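Local coordinates for imelysin-like protein (Psychrobacter arcticus, PDB 3PF0) that is of unknown function but belongs to the imelysin-like, peptidase M75 family and has been classed as a putative metalloendopeptidase, at residues G266-I272 with M318-L322; D310-L315 with E332-L337. All coordinates share one frame; numbering follows the deposited sequence.

Contact 1: residues G266-I272 with M318-L322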
loop_
_atom_site.group_PDB
_atom_site.type_symbol
_atom_site.label_atom_id
_atom_site.label_comp_id
_atom_site.label_asym_id
_atom_site.label_seq_id
_atom_site.Cartn_x
_atom_site.Cartn_y
_atom_site.Cartn_z
ATOM N N GLY A 266 -6.443 -9.209 -11.813
ATOM C CA GLY A 266 -7.463 -9.987 -11.120
ATOM C C GLY A 266 -6.925 -10.515 -9.808
ATOM O O GLY A 266 -7.208 -11.655 -9.425
ATOM N N GLN A 267 -6.118 -9.688 -9.119
ATOM C CA GLN A 267 -5.494 -10.081 -7.857
ATOM C C GLN A 267 -5.861 -9.116 -6.709
ATOM O O GLN A 267 -5.007 -8.806 -5.881
ATOM C CB GLN A 267 -3.962 -10.179 -8.042
ATOM C CG GLN A 267 -3.505 -11.286 -9.014
ATOM C CD GLN A 267 -3.765 -12.697 -8.511
ATOM O OE1 GLN A 267 -3.969 -12.942 -7.313
ATOM N NE2 GLN A 267 -3.759 -13.666 -9.425
ATOM N N SER A 268 -7.133 -8.674 -6.635
ATOM C CA SER A 268 -7.558 -7.739 -5.581
ATOM C C SER A 268 -7.475 -8.343 -4.184
ATOM O O SER A 268 -7.128 -7.615 -3.261
ATOM C CB SER A 268 -8.960 -7.187 -5.824
ATOM O OG SER A 268 -9.857 -8.156 -6.337
ATOM N N ARG A 269 -7.791 -9.648 -4.020
ATOM C CA ARG A 269 -7.725 -10.335 -2.722
ATOM C C ARG A 269 -6.304 -10.247 -2.123
ATOM O O ARG A 269 -6.174 -9.970 -0.936
ATOM C CB ARG A 269 -8.179 -11.796 -2.840
ATOM C CG ARG A 269 -8.389 -12.482 -1.476
ATOM C CD ARG A 269 -8.665 -13.971 -1.595
ATOM N NE ARG A 269 -7.488 -14.728 -2.026
ATOM C CZ ARG A 269 -7.536 -15.948 -2.557
ATOM N NH1 ARG A 269 -8.700 -16.565 -2.719
ATOM N NH2 ARG A 269 -6.421 -16.559 -2.930
ATOM N N ALA A 270 -5.261 -10.429 -2.955
ATOM C CA ALA A 270 -3.859 -10.345 -2.545
ATOM C C ALA A 270 -3.477 -8.934 -2.061
ATOM O O ALA A 270 -2.688 -8.816 -1.126
ATOM C CB ALA A 270 -2.949 -10.765 -3.689
ATOM N N ILE A 271 -4.042 -7.874 -2.682
ATOM C CA ILE A 271 -3.762 -6.485 -2.296
ATOM C C ILE A 271 -4.431 -6.170 -0.942
ATOM O O ILE A 271 -3.764 -5.640 -0.057
ATOM C CB ILE A 271 -4.161 -5.465 -3.409
ATOM C CG1 ILE A 271 -3.529 -5.833 -4.784
ATOM C CG2 ILE A 271 -3.803 -4.024 -3.010
ATOM C CD1 ILE A 271 -1.938 -6.036 -4.788
ATOM N N ILE A 272 -5.720 -6.541 -0.767
ATOM C CA ILE A 272 -6.467 -6.297 0.480
ATOM C C ILE A 272 -5.819 -7.076 1.651
ATOM O O ILE A 272 -5.680 -6.527 2.739
ATOM C CB ILE A 272 -7.986 -6.605 0.309
ATOM C CG1 ILE A 272 -8.620 -5.751 -0.834
ATOM C CG2 ILE A 272 -8.771 -6.436 1.624
ATOM C CD1 ILE A 272 -8.436 -4.181 -0.773
HETATM N N MSE A 318 -12.897 -15.912 0.060
HETATM C CA MSE A 318 -13.381 -15.165 -1.110
HETATM C C MSE A 318 -12.485 -15.466 -2.343
HETATM O O MSE A 318 -11.376 -15.965 -2.149
HETATM C CB MSE A 318 -13.407 -13.659 -0.800
HETATM C CG MSE A 318 -14.487 -13.271 0.192
HETATM SE SE MSE A 318 -14.463 -11.368 0.656
HETATM C CE MSE A 318 -15.310 -10.595 -0.912
ATOM N N PRO A 319 -12.916 -15.190 -3.605
ATOM C CA PRO A 319 -12.048 -15.504 -4.763
ATOM C C PRO A 319 -10.858 -14.543 -4.916
ATOM O O PRO A 319 -10.808 -13.512 -4.238
ATOM C CB PRO A 319 -13.004 -15.391 -5.962
ATOM C CG PRO A 319 -14.390 -15.306 -5.379
ATOM C CD PRO A 319 -14.207 -14.641 -4.059
ATOM N N GLU A 320 -9.885 -14.899 -5.801
ATOM C CA GLU A 320 -8.684 -14.095 -6.109
ATOM C C GLU A 320 -9.059 -12.692 -6.545
ATOM O O GLU A 320 -8.389 -11.732 -6.171
ATOM C CB GLU A 320 -7.840 -14.758 -7.201
ATOM C CG GLU A 320 -7.008 -15.931 -6.720
ATOM C CD GLU A 320 -5.995 -16.445 -7.722
ATOM O OE1 GLU A 320 -6.183 -16.234 -8.944
ATOM O OE2 GLU A 320 -5.006 -17.071 -7.276
ATOM N N ASP A 321 -10.138 -12.583 -7.347
ATOM C CA ASP A 321 -10.728 -11.326 -7.800
ATOM C C ASP A 321 -11.997 -11.133 -6.979
ATOM O O ASP A 321 -12.966 -11.882 -7.154
ATOM C CB ASP A 321 -11.008 -11.370 -9.317
ATOM C CG ASP A 321 -11.480 -10.068 -9.944
ATOM O OD1 ASP A 321 -11.916 -9.165 -9.196
ATOM O OD2 ASP A 321 -11.456 -9.968 -11.184
ATOM N N LEU A 322 -11.980 -10.151 -6.059
ATOM C CA LEU A 322 -13.103 -9.868 -5.150
ATOM C C LEU A 322 -14.374 -9.453 -5.891
ATOM O O LEU A 322 -15.462 -9.589 -5.333
ATOM C CB LEU A 322 -12.726 -8.803 -4.101
ATOM C CG LEU A 322 -11.541 -9.151 -3.164
ATOM C CD1 LEU A 322 -11.235 -8.009 -2.228
ATOM C CD2 LEU A 322 -11.797 -10.424 -2.364
HETATM O O HOH W 1 -5.738 -12.386 -5.342
HETATM O O HOH W 2 -9.009 -7.792 -8.924
#
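Arg269 N donates to Glu320 O (3.1 Å) and Leu322 N to Ser268 OG, the latter at 2.9 Å in a nearly straight bond (161°), joining the first turn of helix 268-283 to the loop 318-322. A third direct hydrogen bond comes from the end of the arginine: with CG anti to the backbone N (chi1 -169°) and a bend at chi3, the chain runs along the loop and NH1 meets Met318 O at 2.8 Å, in both the carbonyl and the guanidinium plane. Glu320 lies over one face of that guanidinium with its backbone, its carboxylate staying beyond salt-bridge range.

Two waters extend the polar seam. One donates to Gln267 OE1 (2.7 Å) and Glu320 O and accepts from Ala270 N; the other bonds Ser268 OG and, weakly, Asp321 OD1, which also takes the N-H of Ala323.

Apolar contact is small: Leu322 CD1 touches Ile272 CG1 at 3.7 Å, and CD2 packs on the aliphatic part of Arg269.

Gln267 holds the N-cap position, and an incoming loop carbonyl and a water receive first-turn N-H groups, a pattern typical of a helix N-terminus, here in an all-helical imelysin-like fold.

Contact 2: residues D310-L315 with E332-L337; sequences DTTALL and ELYDHL
Leu314 reaches across to helix 327-351 with both methyls: CD2 packs against Leu333 N and lies 3.6 Å from His336 ND1. CD1 rests against the carboxylate of Glu332, 3.5 Å from OE2. Its CG stands anti to the backbone N (chi1 -176°), which turns the branch toward the facing helix. The His336 ring is held by its own helix, ND1 donating to Glu332 O at 2.8 Å; that oxygen lies in the ring plane, but ND1 stands above the carbonyl plane. His336 N reaches the same oxygen from the opposite face, so two donors grip it. Thr311 OG1 and Asp310 CB approach the ring near its plane, at the edge, OG1 coming within 3.7 Å of His336 CD2. The two segments run antiparallel at 163°, axes 9.8 Å apart, as neighbouring helices of a helical bundle joined by the loop that follows helix 298-316. With an alanine in place of His336, Leu314 CD2 and Asp310 CB would probably lose the ring they rest against, and Glu332 O the second of its two donors. Deeper in, Leu315 CD1 meets Leu333 CD2 at 3.7 Å, the two leucines crossing at a slant. Thr311 turns OG1 anti to its carbonyl carbon (chi1 -47°), where it bonds Ala307 O, leaving CG2 for Leu333 CD1 and Leu337 CD2, both 4.0 Å away. Ile246 of helix 225-250 also touches Leu333 and Leu337.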
loop_
_atom_site.group_PDB
_atom_site.type_symbol
_atom_site.label_atom_id
_atom_site.label_comp_id
_atom_site.label_asym_id
_atom_site.label_seq_id
_atom_site.Cartn_x
_atom_site.Cartn_y
_atom_site.Cartn_z
ATOM N N ASP A 310 -10.950 -11.880 12.070
ATOM C CA ASP A 310 -12.232 -12.246 11.451
ATOM C C ASP A 310 -12.295 -11.767 9.990
ATOM O O ASP A 310 -12.826 -12.479 9.129
ATOM C CB ASP A 310 -13.431 -11.666 12.240
ATOM C CG ASP A 310 -13.610 -12.139 13.678
ATOM O OD1 ASP A 310 -13.125 -13.246 14.013
ATOM O OD2 ASP A 310 -14.245 -11.403 14.469
ATOM N N THR A 311 -11.762 -10.555 9.723
ATOM C CA THR A 311 -11.724 -9.943 8.392
ATOM C C THR A 311 -10.798 -10.767 7.493
ATOM O O THR A 311 -11.161 -11.052 6.352
ATOM C CB THR A 311 -11.308 -8.452 8.478
ATOM O OG1 THR A 311 -12.053 -7.814 9.517
ATOM C CG2 THR A 311 -11.550 -7.698 7.172
ATOM N N THR A 312 -9.629 -11.179 8.028
ATOM C CA THR A 312 -8.623 -11.993 7.335
ATOM C C THR A 312 -9.225 -13.380 6.984
ATOM O O THR A 312 -9.055 -13.850 5.854
ATOM C CB THR A 312 -7.337 -12.087 8.186
ATOM O OG1 THR A 312 -6.874 -10.762 8.460
ATOM C CG2 THR A 312 -6.219 -12.870 7.495
ATOM N N ALA A 313 -9.955 -13.995 7.933
ATOM C CA ALA A 313 -10.617 -15.287 7.732
ATOM C C ALA A 313 -11.728 -15.178 6.673
ATOM O O ALA A 313 -11.887 -16.090 5.861
ATOM C CB ALA A 313 -11.179 -15.802 9.050
ATOM N N LEU A 314 -12.467 -14.052 6.656
ATOM C CA LEU A 314 -13.521 -13.821 5.665
ATOM C C LEU A 314 -12.919 -13.611 4.266
ATOM O O LEU A 314 -13.430 -14.154 3.291
ATOM C CB LEU A 314 -14.384 -12.612 6.071
ATOM C CG LEU A 314 -15.590 -12.277 5.190
ATOM C CD1 LEU A 314 -16.717 -13.290 5.369
ATOM C CD2 LEU A 314 -16.092 -10.895 5.495
ATOM N N LEU A 315 -11.810 -12.858 4.180
ATOM C CA LEU A 315 -11.138 -12.576 2.921
ATOM C C LEU A 315 -10.560 -13.854 2.295
ATOM O O LEU A 315 -10.650 -14.017 1.079
ATOM C CB LEU A 315 -10.045 -11.533 3.150
ATOM C CG LEU A 315 -9.448 -10.842 1.926
ATOM C CD1 LEU A 315 -10.434 -9.864 1.295
ATOM C CD2 LEU A 315 -8.224 -10.094 2.315
ATOM N N GLU A 332 -20.322 -8.068 3.593
ATOM C CA GLU A 332 -19.737 -8.596 4.829
ATOM C C GLU A 332 -18.305 -8.078 5.016
ATOM O O GLU A 332 -17.926 -7.686 6.125
ATOM C CB GLU A 332 -19.724 -10.123 4.775
ATOM C CG GLU A 332 -20.624 -10.799 5.786
ATOM C CD GLU A 332 -20.320 -12.276 5.927
ATOM O OE1 GLU A 332 -20.598 -13.041 4.972
ATOM O OE2 GLU A 332 -19.753 -12.663 6.975
ATOM N N LEU A 333 -17.514 -8.072 3.919
ATOM C CA LEU A 333 -16.139 -7.585 3.923
ATOM C C LEU A 333 -16.116 -6.095 4.256
ATOM O O LEU A 333 -15.317 -5.684 5.102
ATOM C CB LEU A 333 -15.425 -7.874 2.583
ATOM C CG LEU A 333 -13.983 -7.328 2.432
ATOM C CD1 LEU A 333 -13.037 -7.884 3.512
ATOM C CD2 LEU A 333 -13.432 -7.624 1.060
ATOM N N TYR A 334 -17.016 -5.303 3.633
ATOM C CA TYR A 334 -17.127 -3.866 3.889
ATOM C C TYR A 334 -17.508 -3.614 5.337
ATOM O O TYR A 334 -16.896 -2.765 5.971
ATOM C CB TYR A 334 -18.140 -3.187 2.945
ATOM C CG TYR A 334 -18.345 -1.721 3.267
ATOM C CD1 TYR A 334 -17.370 -0.777 2.962
ATOM C CD2 TYR A 334 -19.486 -1.289 3.936
ATOM C CE1 TYR A 334 -17.529 0.564 3.304
ATOM C CE2 TYR A 334 -19.653 0.049 4.288
ATOM C CZ TYR A 334 -18.671 0.972 3.969
ATOM O OH TYR A 334 -18.842 2.295 4.294
ATOM N N ASP A 335 -18.506 -4.355 5.855
ATOM C CA ASP A 335 -19.002 -4.258 7.234
ATOM C C ASP A 335 -17.887 -4.560 8.254
ATOM O O ASP A 335 -17.768 -3.837 9.245
ATOM C CB ASP A 335 -20.207 -5.187 7.441
ATOM C CG ASP A 335 -21.511 -4.695 6.816
ATOM O OD1 ASP A 335 -21.559 -3.524 6.367
ATOM O OD2 ASP A 335 -22.496 -5.472 6.808
ATOM N N HIS A 336 -17.040 -5.584 7.977
ATOM C CA HIS A 336 -15.902 -5.950 8.819
ATOM C C HIS A 336 -14.875 -4.809 8.839
ATOM O O HIS A 336 -14.346 -4.493 9.908
ATOM C CB HIS A 336 -15.247 -7.257 8.327
ATOM C CG HIS A 336 -15.856 -8.498 8.901
ATOM N ND1 HIS A 336 -17.034 -9.024 8.400
ATOM C CD2 HIS A 336 -15.425 -9.282 9.915
ATOM C CE1 HIS A 336 -17.286 -10.101 9.127
ATOM N NE2 HIS A 336 -16.341 -10.299 10.046
ATOM N N LEU A 337 -14.617 -4.179 7.667
ATOM C CA LEU A 337 -13.661 -3.065 7.532
ATOM C C LEU A 337 -14.172 -1.809 8.249
ATOM O O LEU A 337 -13.373 -1.071 8.838
ATOM C CB LEU A 337 -13.356 -2.745 6.053
ATOM C CG LEU A 337 -12.527 -3.776 5.282
ATOM C CD1 LEU A 337 -12.510 -3.463 3.800
ATOM C CD2 LEU A 337 -11.096 -3.904 5.839
#

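Both contacts involve the region where helix 298-316 gives way to helix 327-351: contact 2 pairs those two helices, and contact 1 ties the loop between them to the start of helix 268-283. Contact 2 is the more buried and is mostly apolar packing, with no hydrogen bond between its segments; contact 1 is partly buried and relies on backbone groups, the Ser268 hydroxyl, the Arg269 guanidinium and waters. Their centres are 13 Å apart, yet they touch. Arg269 CD lies 3.3 Å from Leu315 O, Ile272 and Leu322 pack on Leu315, and the selenium of Met318 sits 3.9 Å from Leu333 CD2, so Leu315 and Leu333 of contact 2 also pack against contact 1.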